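Local coordinates for protein prophenoloxidase b (PDB 3WKY) that is the secreted precursor of a crustacean hemolymph phenoloxidase, which once activated probably oxidises monophenols and o-diphenols at a dinuclear type 3 copper centre, at residues 268-272 with 376-380; 444-450 with 659-665; 322-326 with 407-412. All coordinates share one frame; numbering follows the deposited sequence.

Contact 1: 268-272 with 376-380; sequences GQEWS and TTSGV
S272 and T377 carry most of the polar bonding between these two loops, which run at a steep angle to each other. The S272 hydroxyl donates to the T377 backbone, OG to O at 2.6 Å, arriving from well above the carbonyl plane; with OG beside its own backbone N (chi1 -68°), it sits where that carbonyl can take its proton. The T377 hydroxyl lies between two acceptors, its OG1 being 2.7 Å from S272 OG and 3.1 Å from E270 O, and its one proton could serve either. A backbone bond runs alongside, S272 N to S378 O at 3.3 Å, bent to 146° at the hydrogen. Further along the second loop, a water accepts from V380 N at 2.9 Å and donates back to S272 O. The apolar part belongs to W271. V380 CG1 stands over one face of the indole, toward the rim and 3.9 Å from CE3, while G379 O meets the ring at its edge, 3.7 Å from CZ3. Were W271 cut back to an alanine, the valine methyl would probably lose the ring it lies over, opening a gap beside V380. Outside the pair, W271 also packs on L263 and T265, and T376 OG1 bonds to D369. Across a subunit boundary, E270 faces E270 of the second subunit. In the fold, this is packing of loop on loop within the copper-containing domain: 268-272 follows helix 218-239, which carries copper-site residue H226, and 376-380 lies between helix 356-365, with H357 and H361, and helix 391-409, with H397. G379 is further tied by backbone bonding to G365, where helix 356-365 ends.

Contact 2: 444-450 with 659-665; sequences NLLHTFF and EVTITHL
H447 and T663 sit side by side on neighbouring parallel strands of the mixed sheet in the Ig-like domain. Strands 445-450 and 659-664 diverge by 23°. In the usual parallel pattern L446 bonds through N and O to T661 and T663, on the two flanks of I662, and T448 likewise reaches T663 and L665. H447 can be followed outward. Its CB lies 3.6 Å from T663 O. With CG anti to the carbonyl carbon (chi1 -70°), the imidazole leans toward the other strand, and CG comes 3.8 Å from L665 CD1. CD2 approaches that same methyl, L665 CD1, more closely, at 3.5 Å. NE2, at the far end, is 4.2 Å from T663 CB. ND1 has its partner outside the pair, E432 OE1, which would fix the rotation of the ring. On this face L445 CD1 also comes 3.5 Å from T663 OG1, and L665 CD1 reaches the edge of the F449 ring. The opposite face carries L446, I662, T448 and H664. There H664 CE1 approaches F450 CE2, two rings meeting rim to rim with planes nearly perpendicular. The bonds of T448 OG1, from H664 ND1 and with R582 O, rest on one of two modelled threonine conformers and are to that extent doubtful. The pair lies inside the sheet, between strands 472-481 and 588-598. Past the last direct strand-to-strand bond, a single water accepts from F450 N at 2.8 Å and donates to L665 O at 2.7 Å.

Contact 3: 322-326 with 407-412; sequences RLTDN and YKLTQP
D325 OD1 is gripped by two donors, the phenol of Y407 and the backbone N of I335. Y407 OH gives the shortest hydrogen bond across the contact, 2.7 Å to D325 OD1, and comes from above the carboxylate plane rather than within it. Its ring reaches out because CG stands opposite the backbone N (chi1 164°); the carboxylate arrives at the ring edge, the two planes 60° apart. The other oxygen takes a salt bridge, K408 NZ to D325 OD2 at 2.8 Å, met nearly in line with the C-O bond. K408 NZ has a second anion, E637, so the lysine charge is shared between two carboxylates. The D325 backbone is held as well: its N donates to Q411 OE1 at 2.9 Å, from above the amide plane. These bonds join the C-terminal part of helix 391-409, which bears copper-site residue H397, and the turn after it to the loop before helix 334-343. The loop itself is shaped by an ST turn, in which T324 OG1 accepts from N326 N at 3.0 Å. Two waters add bridges: one joins L323 O to Q411 NE2, the other lies between T324 OG1 and Q411 OE1. Q411 NE2 also donates to T410 OG1, nearly in the amide plane, which steadies the rotation of the amide. L323 CB touches Y407 CE1 at 3.8 Å, and P412 CG abuts N326 ND2, while N326 OD1 is bound by R638 and Q418.

From the N terminus, the chain lays down 268-272 first, then 322-326, before either finds its partner. Contact 1 closes at 376-380, contact 3 at 407-412; they alternate along the sequence, so the two loops cross rather than nest, though the contacts themselves do not touch. Contact 1 joins two loops next to helices that carry copper-site residues; contact 3 fastens the end of helix 391-409 to the loop before helix 334-343, about 27 Å from contact 1 at nearest atoms. Contact 2 opens only afterwards, at 444-450, and closes at 659-665, pairing strands 445-456 and 655-664 side by side in the sheet of the Ig-like domain, in series with both others.

Contact 1: 268-272 with 376-380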
ATOM      1  N   GLY A 268       6.318  25.495 -33.039  1.00 37.16           N
ATOM      2  CA  GLY A 268       7.504  24.964 -32.374  1.00 31.63           C
ATOM      3  C   GLY A 268       7.223  24.330 -31.025  1.00 43.43           C
ATOM      4  O   GLY A 268       8.144  23.954 -30.286  1.00 34.91           O
ATOM      5  N   GLN A 269       5.936  24.202 -30.710  1.00 30.48           N
ATOM      6  CA  GLN A 269       5.498  23.662 -29.432  1.00 37.19           C
ATOM      7  C   GLN A 269       5.331  22.139 -29.476  1.00 31.69           C
ATOM      8  O   GLN A 269       4.365  21.642 -30.060  1.00 31.56           O
ATOM      9  CB  GLN A 269       4.171  24.315 -29.055  1.00 37.69           C
ATOM     10  CG  GLN A 269       4.267  25.810 -28.829  1.00 50.84           C
ATOM     11  CD  GLN A 269       4.191  26.173 -27.355  1.00 67.68           C
ATOM     12  OE1 GLN A 269       3.117  26.126 -26.748  1.00 62.25           O
ATOM     13  NE2 GLN A 269       5.335  26.528 -26.770  1.00 56.28           N
ATOM     14  N   GLU A 270       6.264  21.407 -28.860  1.00 26.57           N
ATOM     15  CA  GLU A 270       6.176  19.945 -28.801  1.00 37.40           C
ATOM     16  C   GLU A 270       5.066  19.489 -27.852  1.00 25.41           C
ATOM     17  O   GLU A 270       4.987  19.980 -26.726  1.00 24.51           O
ATOM     18  CB  GLU A 270       7.509  19.339 -28.357  1.00 31.34           C
ATOM     19  CG  GLU A 270       7.410  17.838 -28.088  1.00 24.30           C
ATOM     20  CD  GLU A 270       8.752  17.139 -27.967  1.00 48.42           C
ATOM     21  OE1 GLU A 270       8.971  16.452 -26.941  1.00 43.90           O
ATOM     22  OE2 GLU A 270       9.575  17.252 -28.904  1.00 46.80           O
ATOM     23  N   TRP A 271       4.214  18.565 -28.303  1.00 19.96           N
ATOM     24  CA  TRP A 271       3.113  18.081 -27.485  1.00 15.70           C
ATOM     25  C   TRP A 271       3.669  17.346 -26.268  1.00 17.18           C
ATOM     26  O   TRP A 271       4.640  16.587 -26.370  1.00 18.56           O
ATOM     27  CB  TRP A 271       2.217  17.111 -28.274  1.00 16.47           C
ATOM     28  CG  TRP A 271       1.411  17.776 -29.370  1.00 18.37           C
ATOM     29  CD1 TRP A 271       1.856  18.145 -30.610  1.00 20.92           C
ATOM     30  CD2 TRP A 271       0.021  18.144 -29.315  1.00 14.89           C
ATOM     31  NE1 TRP A 271       0.833  18.730 -31.323  1.00 19.47           N
ATOM     32  CE2 TRP A 271      -0.303  18.734 -30.558  1.00 19.24           C
ATOM     33  CE3 TRP A 271      -0.979  18.023 -28.341  1.00 15.62           C
ATOM     34  CZ2 TRP A 271      -1.585  19.211 -30.845  1.00 21.42           C
ATOM     35  CZ3 TRP A 271      -2.244  18.506 -28.624  1.00 19.72           C
ATOM     36  CH2 TRP A 271      -2.538  19.093 -29.870  1.00 21.93           C
ATOM     37  N   SER A 272       3.020  17.546 -25.130  1.00 18.41           N
ATOM     38  CA  SER A 272       3.388  16.836 -23.914  1.00 17.56           C
ATOM     39  C   SER A 272       3.166  15.339 -24.082  1.00 15.98           C
ATOM     40  O   SER A 272       2.313  14.905 -24.863  1.00 17.69           O
ATOM     41  CB  SER A 272       2.574  17.361 -22.737  1.00 18.07           C
ATOM     42  OG  SER A 272       2.965  18.698 -22.455  1.00 22.57           O
ATOM     43  N   THR A 376       3.668  23.715 -18.878  1.00 17.83           N
ATOM     44  CA  THR A 376       3.703  22.773 -19.992  1.00 26.94           C
ATOM     45  C   THR A 376       2.505  22.859 -20.903  1.00 35.03           C
ATOM     46  O   THR A 376       1.488  23.462 -20.556  1.00 27.77           O
ATOM     47  CB  THR A 376       3.729  21.330 -19.493  1.00 26.70           C
ATOM     48  OG1 THR A 376       2.549  21.093 -18.715  1.00 20.88           O
ATOM     49  CG2 THR A 376       4.961  21.079 -18.650  1.00 25.97           C
ATOM     50  N   THR A 377       2.654  22.196 -22.051  1.00 39.62           N
ATOM     51  CA  THR A 377       1.630  22.012 -23.067  1.00 47.14           C
ATOM     52  C   THR A 377       0.683  20.850 -22.695  1.00 42.61           C
ATOM     53  O   THR A 377       0.947  20.102 -21.763  1.00 31.94           O
ATOM     54  CB  THR A 377       2.313  21.711 -24.435  1.00 40.03           C
ATOM     55  OG1 THR A 377       3.280  20.658 -24.273  1.00 34.15           O
ATOM     56  CG2 THR A 377       3.044  22.938 -24.958  1.00 43.36           C
ATOM     57  N   SER A 378      -0.422  20.703 -23.414  1.00 34.51           N
ATOM     58  CA  SER A 378      -1.320  19.567 -23.196  1.00 33.14           C
ATOM     59  C   SER A 378      -0.855  18.350 -23.997  1.00 24.83           C
ATOM     60  O   SER A 378      -0.090  18.481 -24.960  1.00 22.63           O
ATOM     61  CB  SER A 378      -2.747  19.936 -23.591  1.00 42.63           C
ATOM     62  OG  SER A 378      -3.565  18.781 -23.742  1.00 39.95           O
ATOM     63  N   GLY A 379      -1.291  17.160 -23.591  1.00 15.51           N
ATOM     64  CA  GLY A 379      -1.013  15.962 -24.370  1.00 13.81           C
ATOM     65  C   GLY A 379      -2.045  15.838 -25.485  1.00 15.71           C
ATOM     66  O   GLY A 379      -2.987  16.634 -25.539  1.00 16.68           O
ATOM     67  N   VAL A 380      -1.872  14.855 -26.368  1.00 14.06           N
ATOM     68  CA  VAL A 380      -2.735  14.719 -27.550  1.00 17.09           C
ATOM     69  C   VAL A 380      -4.209  14.419 -27.263  1.00 18.04           C
ATOM     70  O   VAL A 380      -5.068  14.647 -28.125  1.00 15.68           O
ATOM     71  CB  VAL A 380      -2.184  13.695 -28.569  1.00 16.01           C
ATOM     72  CG1 VAL A 380      -0.830  14.158 -29.105  1.00 17.99           C
ATOM     73  CG2 VAL A 380      -2.082  12.278 -27.957  1.00 12.37           C
TER
HETATM   74  O   HOH W   1       0.347  13.192 -25.639  1.00 16.01           O

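Contact 2: 444-450 with 659-665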
ATOM      1  N   ASN A 444     -16.057 -15.089 -50.459  1.00 24.75           N
ATOM      2  CA  ASN A 444     -16.139 -14.821 -49.021  1.00 26.54           C
ATOM      3  C   ASN A 444     -14.795 -14.652 -48.319  1.00 25.53           C
ATOM      4  O   ASN A 444     -14.692 -14.851 -47.102  1.00 24.24           O
ATOM      5  CB  ASN A 444     -16.992 -15.882 -48.330  1.00 23.56           C
ATOM      6  CG  ASN A 444     -18.357 -15.995 -48.946  1.00 28.87           C
ATOM      7  OD1 ASN A 444     -19.029 -14.983 -49.167  1.00 24.02           O
ATOM      8  ND2 ASN A 444     -18.780 -17.224 -49.252  1.00 28.80           N
ATOM      9  N   LEU A 445     -13.782 -14.281 -49.098  1.00 24.13           N
ATOM     10  CA  LEU A 445     -12.448 -14.005 -48.578  1.00 22.51           C
ATOM     11  C   LEU A 445     -12.048 -12.573 -48.900  1.00 28.11           C
ATOM     12  O   LEU A 445     -12.122 -12.138 -50.058  1.00 23.82           O
ATOM     13  CB  LEU A 445     -11.422 -14.981 -49.167  1.00 25.02           C
ATOM     14  CG  LEU A 445      -9.945 -14.762 -48.810  1.00 32.68           C
ATOM     15  CD1 LEU A 445      -9.692 -14.958 -47.316  1.00 27.05           C
ATOM     16  CD2 LEU A 445      -9.033 -15.676 -49.627  1.00 30.22           C
ATOM     17  N   LEU A 446     -11.640 -11.829 -47.872  1.00 21.89           N
ATOM     18  CA  LEU A 446     -11.182 -10.452 -48.056  1.00 23.43           C
ATOM     19  C   LEU A 446      -9.726 -10.349 -47.630  1.00 26.48           C
ATOM     20  O   LEU A 446      -9.273 -11.101 -46.757  1.00 25.82           O
ATOM     21  CB  LEU A 446     -12.032  -9.482 -47.229  1.00 21.83           C
ATOM     22  CG  LEU A 446     -13.533  -9.453 -47.535  1.00 26.64           C
ATOM     23  CD1 LEU A 446     -14.233  -8.407 -46.674  1.00 22.91           C
ATOM     24  CD2 LEU A 446     -13.773  -9.169 -49.012  1.00 24.96           C
ATOM     25  N   HIS A 447      -8.982  -9.433 -48.246  1.00 21.77           N
ATOM     26  CA  HIS A 447      -7.580  -9.269 -47.883  1.00 21.07           C
ATOM     27  C   HIS A 447      -7.265  -7.861 -47.408  1.00 22.53           C
ATOM     28  O   HIS A 447      -7.984  -6.911 -47.700  1.00 23.23           O
ATOM     29  CB  HIS A 447      -6.648  -9.605 -49.054  1.00 24.24           C
ATOM     30  CG  HIS A 447      -6.612 -11.056 -49.408  1.00 24.39           C
ATOM     31  ND1 HIS A 447      -7.363 -11.587 -50.433  1.00 27.47           N
ATOM     32  CD2 HIS A 447      -5.917 -12.090 -48.872  1.00 29.75           C
ATOM     33  CE1 HIS A 447      -7.131 -12.887 -50.516  1.00 29.18           C
ATOM     34  NE2 HIS A 447      -6.258 -13.216 -49.583  1.00 28.50           N
ATOM     35  N   THR A 448      -6.183  -7.750 -46.652  1.00 20.77           N
ATOM     36  CA  THR A 448      -5.647  -6.440 -46.295  0.81 20.94           C
ATOM     37  C   THR A 448      -4.148  -6.496 -46.453  1.00 20.95           C
ATOM     38  O   THR A 448      -3.547  -7.575 -46.459  1.00 24.27           O
ATOM     39  CB  THR A 448      -5.977  -5.974 -44.849  0.81 21.11           C
ATOM     40  OG1 THR A 448      -5.278  -6.789 -43.903  0.81 17.52           O
ATOM     41  CG2 THR A 448      -7.475  -6.011 -44.575  0.81 21.18           C
ATOM     42  N   PHE A 449      -3.535  -5.332 -46.654  1.00 20.61           N
ATOM     43  CA  PHE A 449      -2.076  -5.245 -46.785  1.00 26.64           C
ATOM     44  C   PHE A 449      -1.617  -3.800 -46.623  1.00 23.45           C
ATOM     45  O   PHE A 449      -2.445  -2.887 -46.594  1.00 26.34           O
ATOM     46  CB  PHE A 449      -1.597  -5.816 -48.132  1.00 24.32           C
ATOM     47  CG  PHE A 449      -2.506  -5.492 -49.286  1.00 22.59           C
ATOM     48  CD1 PHE A 449      -2.684  -4.182 -49.709  1.00 27.78           C
ATOM     49  CD2 PHE A 449      -3.176  -6.504 -49.950  1.00 27.84           C
ATOM     50  CE1 PHE A 449      -3.523  -3.884 -50.769  1.00 33.46           C
ATOM     51  CE2 PHE A 449      -4.017  -6.216 -51.014  1.00 24.53           C
ATOM     52  CZ  PHE A 449      -4.188  -4.905 -51.422  1.00 28.17           C
ATOM     53  N   PHE A 450      -0.312  -3.580 -46.509  1.00 21.41           N
ATOM     54  CA  PHE A 450       0.177  -2.207 -46.395  1.00 24.72           C
ATOM     55  C   PHE A 450       0.629  -1.651 -47.742  1.00 31.98           C
ATOM     56  O   PHE A 450       1.245  -2.359 -48.538  1.00 30.50           O
ATOM     57  CB  PHE A 450       1.290  -2.081 -45.351  1.00 20.68           C
ATOM     58  CG  PHE A 450       0.792  -2.176 -43.937  1.00 24.31           C
ATOM     59  CD1 PHE A 450       0.341  -1.041 -43.270  1.00 25.13           C
ATOM     60  CD2 PHE A 450       0.753  -3.400 -43.280  1.00 24.17           C
ATOM     61  CE1 PHE A 450      -0.132  -1.126 -41.962  1.00 26.70           C
ATOM     62  CE2 PHE A 450       0.280  -3.496 -41.973  1.00 31.30           C
ATOM     63  CZ  PHE A 450      -0.160  -2.360 -41.315  1.00 21.87           C
ATOM     64  N   GLU A 659     -20.774 -15.580 -43.200  1.00 23.82           N
ATOM     65  CA  GLU A 659     -19.464 -15.629 -42.589  1.00 26.75           C
ATOM     66  C   GLU A 659     -18.423 -15.287 -43.649  1.00 29.23           C
ATOM     67  O   GLU A 659     -18.518 -15.754 -44.788  1.00 24.56           O
ATOM     68  CB  GLU A 659     -19.245 -17.045 -42.064  1.00 29.45           C
ATOM     69  CG  GLU A 659     -18.281 -17.167 -40.934  1.00 37.07           C
ATOM     70  CD  GLU A 659     -18.314 -18.552 -40.291  1.00 42.10           C
ATOM     71  OE1 GLU A 659     -17.525 -19.422 -40.714  1.00 41.30           O
ATOM     72  OE2 GLU A 659     -19.128 -18.768 -39.362  1.00 37.73           O
ATOM     73  N   VAL A 660     -17.448 -14.450 -43.303  1.00 19.44           N
ATOM     74  CA  VAL A 660     -16.336 -14.177 -44.211  1.00 19.70           C
ATOM     75  C   VAL A 660     -15.012 -14.412 -43.502  1.00 26.05           C
ATOM     76  O   VAL A 660     -14.955 -14.423 -42.265  1.00 23.68           O
ATOM     77  CB  VAL A 660     -16.370 -12.739 -44.792  1.00 22.64           C
ATOM     78  CG1 VAL A 660     -17.704 -12.477 -45.481  1.00 24.01           C
ATOM     79  CG2 VAL A 660     -16.099 -11.697 -43.711  1.00 25.10           C
ATOM     80  N   THR A 661     -13.961 -14.631 -44.288  1.00 22.34           N
ATOM     81  CA  THR A 661     -12.612 -14.751 -43.754  1.00 21.70           C
ATOM     82  C   THR A 661     -11.840 -13.515 -44.182  1.00 22.05           C
ATOM     83  O   THR A 661     -11.981 -13.054 -45.318  1.00 21.67           O
ATOM     84  CB  THR A 661     -11.923 -16.027 -44.286  1.00 26.41           C
ATOM     85  OG1 THR A 661     -12.663 -17.174 -43.851  1.00 24.96           O
ATOM     86  CG2 THR A 661     -10.487 -16.137 -43.785  1.00 25.13           C
ATOM     87  N   ILE A 662     -11.052 -12.947 -43.272  1.00 19.53           N
ATOM     88  CA  ILE A 662     -10.211 -11.808 -43.636  1.00 17.83           C
ATOM     89  C   ILE A 662      -8.752 -12.166 -43.401  1.00 22.70           C
ATOM     90  O   ILE A 662      -8.377 -12.587 -42.303  1.00 20.86           O
ATOM     91  CB  ILE A 662     -10.575 -10.526 -42.826  1.00 21.48           C
ATOM     92  CG1 ILE A 662     -12.058 -10.191 -43.004  1.00 23.06           C
ATOM     93  CG2 ILE A 662      -9.684  -9.355 -43.253  1.00 19.78           C
ATOM     94  CD1 ILE A 662     -12.500  -8.914 -42.315  1.00 26.11           C
ATOM     95  N   THR A 663      -7.928 -11.985 -44.429  1.00 21.63           N
ATOM     96  CA  THR A 663      -6.554 -12.459 -44.400  1.00 22.80           C
ATOM     97  C   THR A 663      -5.591 -11.321 -44.690  1.00 23.29           C
ATOM     98  O   THR A 663      -5.687 -10.670 -45.728  1.00 24.64           O
ATOM     99  CB  THR A 663      -6.351 -13.591 -45.426  1.00 25.97           C
ATOM    100  OG1 THR A 663      -7.095 -14.741 -45.009  1.00 25.14           O
ATOM    101  CG2 THR A 663      -4.873 -13.966 -45.548  1.00 24.19           C
ATOM    102  N   HIS A 664      -4.676 -11.058 -43.756  1.00 19.48           N
ATOM    103  CA  HIS A 664      -3.681 -10.019 -43.949  1.00 17.15           C
ATOM    104  C   HIS A 664      -2.485 -10.578 -44.702  1.00 24.48           C
ATOM    105  O   HIS A 664      -1.936 -11.611 -44.320  1.00 26.33           O
ATOM    106  CB  HIS A 664      -3.203  -9.452 -42.595  1.00 18.17           C
ATOM    107  CG  HIS A 664      -2.153  -8.392 -42.725  1.00 19.47           C
ATOM    108  ND1 HIS A 664      -2.426  -7.132 -43.207  1.00 20.40           N
ATOM    109  CD2 HIS A 664      -0.829  -8.407 -42.442  1.00 19.48           C
ATOM    110  CE1 HIS A 664      -1.317  -6.412 -43.216  1.00 18.53           C
ATOM    111  NE2 HIS A 664      -0.333  -7.163 -42.759  1.00 20.87           N
ATOM    112  N   LEU A 665      -2.075  -9.876 -45.756  1.00 23.89           N
ATOM    113  CA  LEU A 665      -0.918 -10.271 -46.549  1.00 25.49           C
ATOM    114  C   LEU A 665       0.278  -9.368 -46.261  1.00 24.18           C
ATOM    115  O   LEU A 665       0.259  -8.173 -46.586  1.00 26.82           O
ATOM    116  CB  LEU A 665      -1.262 -10.212 -48.044  1.00 26.00           C
ATOM    117  CG  LEU A 665      -2.437 -11.083 -48.498  1.00 25.49           C
ATOM    118  CD1 LEU A 665      -2.862 -10.770 -49.946  1.00 21.79           C
ATOM    119  CD2 LEU A 665      -2.092 -12.551 -48.340  1.00 25.96           C
TER
HETATM  120  O   HOH W   2       1.408  -5.732 -46.297  1.00 25.85           O

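Contact 3: 322-326 with 407-412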
ATOM      1  N   ARG A 322     -38.328  10.631 -18.900  1.00 18.55           N
ATOM      2  CA  ARG A 322     -38.212   9.200 -19.129  1.00 19.98           C
ATOM      3  C   ARG A 322     -37.138   8.866 -20.161  1.00 18.79           C
ATOM      4  O   ARG A 322     -36.995   9.569 -21.166  1.00 19.90           O
ATOM      5  CB  ARG A 322     -39.557   8.634 -19.601  1.00 24.56           C
ATOM      6  CG  ARG A 322     -39.497   7.206 -20.066  1.00 25.92           C
ATOM      7  CD  ARG A 322     -40.893   6.632 -20.339  1.00 27.06           C
ATOM      8  NE  ARG A 322     -41.389   6.989 -21.664  1.00 27.39           N
ATOM      9  CZ  ARG A 322     -42.375   6.340 -22.278  1.00 31.77           C
ATOM     10  NH1 ARG A 322     -42.960   5.309 -21.681  1.00 26.17           N
ATOM     11  NH2 ARG A 322     -42.766   6.714 -23.485  1.00 31.11           N
ATOM     12  N   LEU A 323     -36.388   7.792 -19.906  1.00 16.33           N
ATOM     13  CA  LEU A 323     -35.418   7.254 -20.852  1.00 15.11           C
ATOM     14  C   LEU A 323     -35.994   6.012 -21.515  1.00 16.23           C
ATOM     15  O   LEU A 323     -36.270   5.013 -20.848  1.00 18.56           O
ATOM     16  CB  LEU A 323     -34.119   6.850 -20.131  1.00 15.45           C
ATOM     17  CG  LEU A 323     -33.331   7.969 -19.462  1.00 14.37           C
ATOM     18  CD1 LEU A 323     -32.117   7.354 -18.727  1.00 16.72           C
ATOM     19  CD2 LEU A 323     -32.863   8.991 -20.499  1.00 14.77           C
ATOM     20  N   THR A 324     -36.179   6.057 -22.830  1.00 16.02           N
ATOM     21  CA  THR A 324     -36.656   4.863 -23.535  1.00 15.27           C
ATOM     22  C   THR A 324     -36.202   4.872 -24.986  1.00 16.29           C
ATOM     23  O   THR A 324     -36.166   5.932 -25.614  1.00 17.03           O
ATOM     24  CB  THR A 324     -38.212   4.741 -23.460  1.00 21.20           C
ATOM     25  OG1 THR A 324     -38.630   3.541 -24.118  1.00 19.38           O
ATOM     26  CG2 THR A 324     -38.898   5.940 -24.124  1.00 20.96           C
ATOM     27  N   ASP A 325     -35.835   3.703 -25.514  1.00 15.82           N
ATOM     28  CA  ASP A 325     -35.528   3.597 -26.934  1.00 20.41           C
ATOM     29  C   ASP A 325     -36.744   3.059 -27.702  1.00 16.89           C
ATOM     30  O   ASP A 325     -36.632   2.704 -28.876  1.00 18.46           O
ATOM     31  CB  ASP A 325     -34.297   2.720 -27.192  1.00 15.33           C
ATOM     32  CG  ASP A 325     -32.973   3.445 -26.896  1.00 14.72           C
ATOM     33  OD1 ASP A 325     -33.005   4.569 -26.348  1.00 16.65           O
ATOM     34  OD2 ASP A 325     -31.903   2.883 -27.214  1.00 17.24           O
ATOM     35  N   ASN A 326     -37.882   2.991 -27.008  1.00 17.15           N
ATOM     36  CA  ASN A 326     -39.202   2.766 -27.629  1.00 21.02           C
ATOM     37  C   ASN A 326     -40.037   4.041 -27.424  1.00 18.34           C
ATOM     38  O   ASN A 326     -41.039   4.014 -26.710  1.00 23.93           O
ATOM     39  CB  ASN A 326     -39.963   1.623 -26.931  1.00 20.88           C
ATOM     40  CG  ASN A 326     -39.401   0.224 -27.219  1.00 18.00           C
ATOM     41  OD1 ASN A 326     -38.784  -0.036 -28.251  1.00 22.56           O
ATOM     42  ND2 ASN A 326     -39.661  -0.700 -26.294  1.00 19.21           N
ATOM     43  N   TYR A 407     -26.843   1.524 -20.374  1.00 16.25           N
ATOM     44  CA  TYR A 407     -28.164   2.031 -20.686  1.00 13.35           C
ATOM     45  C   TYR A 407     -28.896   1.067 -21.646  1.00 16.29           C
ATOM     46  O   TYR A 407     -30.068   0.721 -21.417  1.00 16.55           O
ATOM     47  CB  TYR A 407     -28.130   3.464 -21.246  1.00 13.28           C
ATOM     48  CG  TYR A 407     -29.464   3.748 -21.901  1.00 14.13           C
ATOM     49  CD1 TYR A 407     -30.586   4.034 -21.128  1.00 15.48           C
ATOM     50  CD2 TYR A 407     -29.627   3.629 -23.282  1.00 15.76           C
ATOM     51  CE1 TYR A 407     -31.843   4.226 -21.734  1.00 17.90           C
ATOM     52  CE2 TYR A 407     -30.863   3.822 -23.880  1.00 17.89           C
ATOM     53  CZ  TYR A 407     -31.964   4.120 -23.103  1.00 18.76           C
ATOM     54  OH  TYR A 407     -33.205   4.306 -23.701  1.00 18.47           O
ATOM     55  N   LYS A 408     -28.224   0.627 -22.708  1.00 16.68           N
ATOM     56  CA  LYS A 408     -28.907  -0.270 -23.661  1.00 14.01           C
ATOM     57  C   LYS A 408     -29.481  -1.505 -22.975  1.00 21.31           C
ATOM     58  O   LYS A 408     -30.580  -1.951 -23.304  1.00 18.13           O
ATOM     59  CB  LYS A 408     -27.989  -0.690 -24.814  1.00 13.97           C
ATOM     60  CG  LYS A 408     -27.633   0.438 -25.791  1.00 19.21           C
ATOM     61  CD  LYS A 408     -28.854   0.858 -26.628  1.00 16.29           C
ATOM     62  CE  LYS A 408     -28.444   1.846 -27.737  1.00 18.86           C
ATOM     63  NZ  LYS A 408     -29.615   2.156 -28.644  1.00 19.94           N
ATOM     64  N   LEU A 409     -28.744  -2.056 -22.014  1.00 15.41           N
ATOM     65  CA  LEU A 409     -29.206  -3.258 -21.318  1.00 17.61           C
ATOM     66  C   LEU A 409     -30.489  -3.043 -20.503  1.00 19.99           C
ATOM     67  O   LEU A 409     -31.200  -4.007 -20.183  1.00 18.03           O
ATOM     68  CB  LEU A 409     -28.092  -3.837 -20.434  1.00 16.50           C
ATOM     69  CG  LEU A 409     -26.930  -4.507 -21.171  1.00 15.42           C
ATOM     70  CD1 LEU A 409     -25.909  -5.061 -20.174  1.00 30.19           C
ATOM     71  CD2 LEU A 409     -27.422  -5.608 -22.131  1.00 24.19           C
ATOM     72  N   THR A 410     -30.804  -1.794 -20.171  1.00 16.52           N
ATOM     73  CA  THR A 410     -32.040  -1.527 -19.430  1.00 16.81           C
ATOM     74  C   THR A 410     -33.270  -1.600 -20.336  1.00 18.29           C
ATOM     75  O   THR A 410     -34.398  -1.588 -19.853  1.00 19.21           O
ATOM     76  CB  THR A 410     -32.053  -0.149 -18.750  1.00 15.11           C
ATOM     77  OG1 THR A 410     -31.980   0.882 -19.745  1.00 18.19           O
ATOM     78  CG2 THR A 410     -30.880  -0.011 -17.761  1.00 15.84           C
ATOM     79  N   GLN A 411     -33.047  -1.655 -21.640  1.00 15.37           N
ATOM     80  CA  GLN A 411     -34.167  -1.633 -22.586  1.00 15.47           C
ATOM     81  C   GLN A 411     -34.722  -3.025 -22.816  1.00 16.52           C
ATOM     82  O   GLN A 411     -33.974  -4.013 -22.823  1.00 18.01           O
ATOM     83  CB  GLN A 411     -33.727  -0.982 -23.900  1.00 16.42           C
ATOM     84  CG  GLN A 411     -33.273   0.470 -23.677  1.00 17.16           C
ATOM     85  CD  GLN A 411     -34.336   1.285 -22.975  1.00 24.25           C
ATOM     86  OE1 GLN A 411     -35.384   1.568 -23.556  1.00 18.13           O
ATOM     87  NE2 GLN A 411     -34.087   1.653 -21.707  1.00 16.52           N
ATOM     88  N   PRO A 412     -36.048  -3.115 -22.994  1.00 19.39           N
ATOM     89  CA  PRO A 412     -36.632  -4.438 -23.255  1.00 21.99           C
ATOM     90  C   PRO A 412     -36.199  -4.952 -24.615  1.00 17.27           C
ATOM     91  O   PRO A 412     -35.974  -4.148 -25.525  1.00 18.24           O
ATOM     92  CB  PRO A 412     -38.149  -4.172 -23.251  1.00 16.59           C
ATOM     93  CG  PRO A 412     -38.295  -2.737 -23.625  1.00 17.07           C
ATOM     94  CD  PRO A 412     -37.049  -2.033 -23.016  1.00 15.17           C
TER
HETATM   95  O   HOH W   3     -35.282   2.940 -19.313  1.00 21.32           O
HETATM   96  O   HOH W   4     -37.814   1.445 -22.432  1.00 27.49           O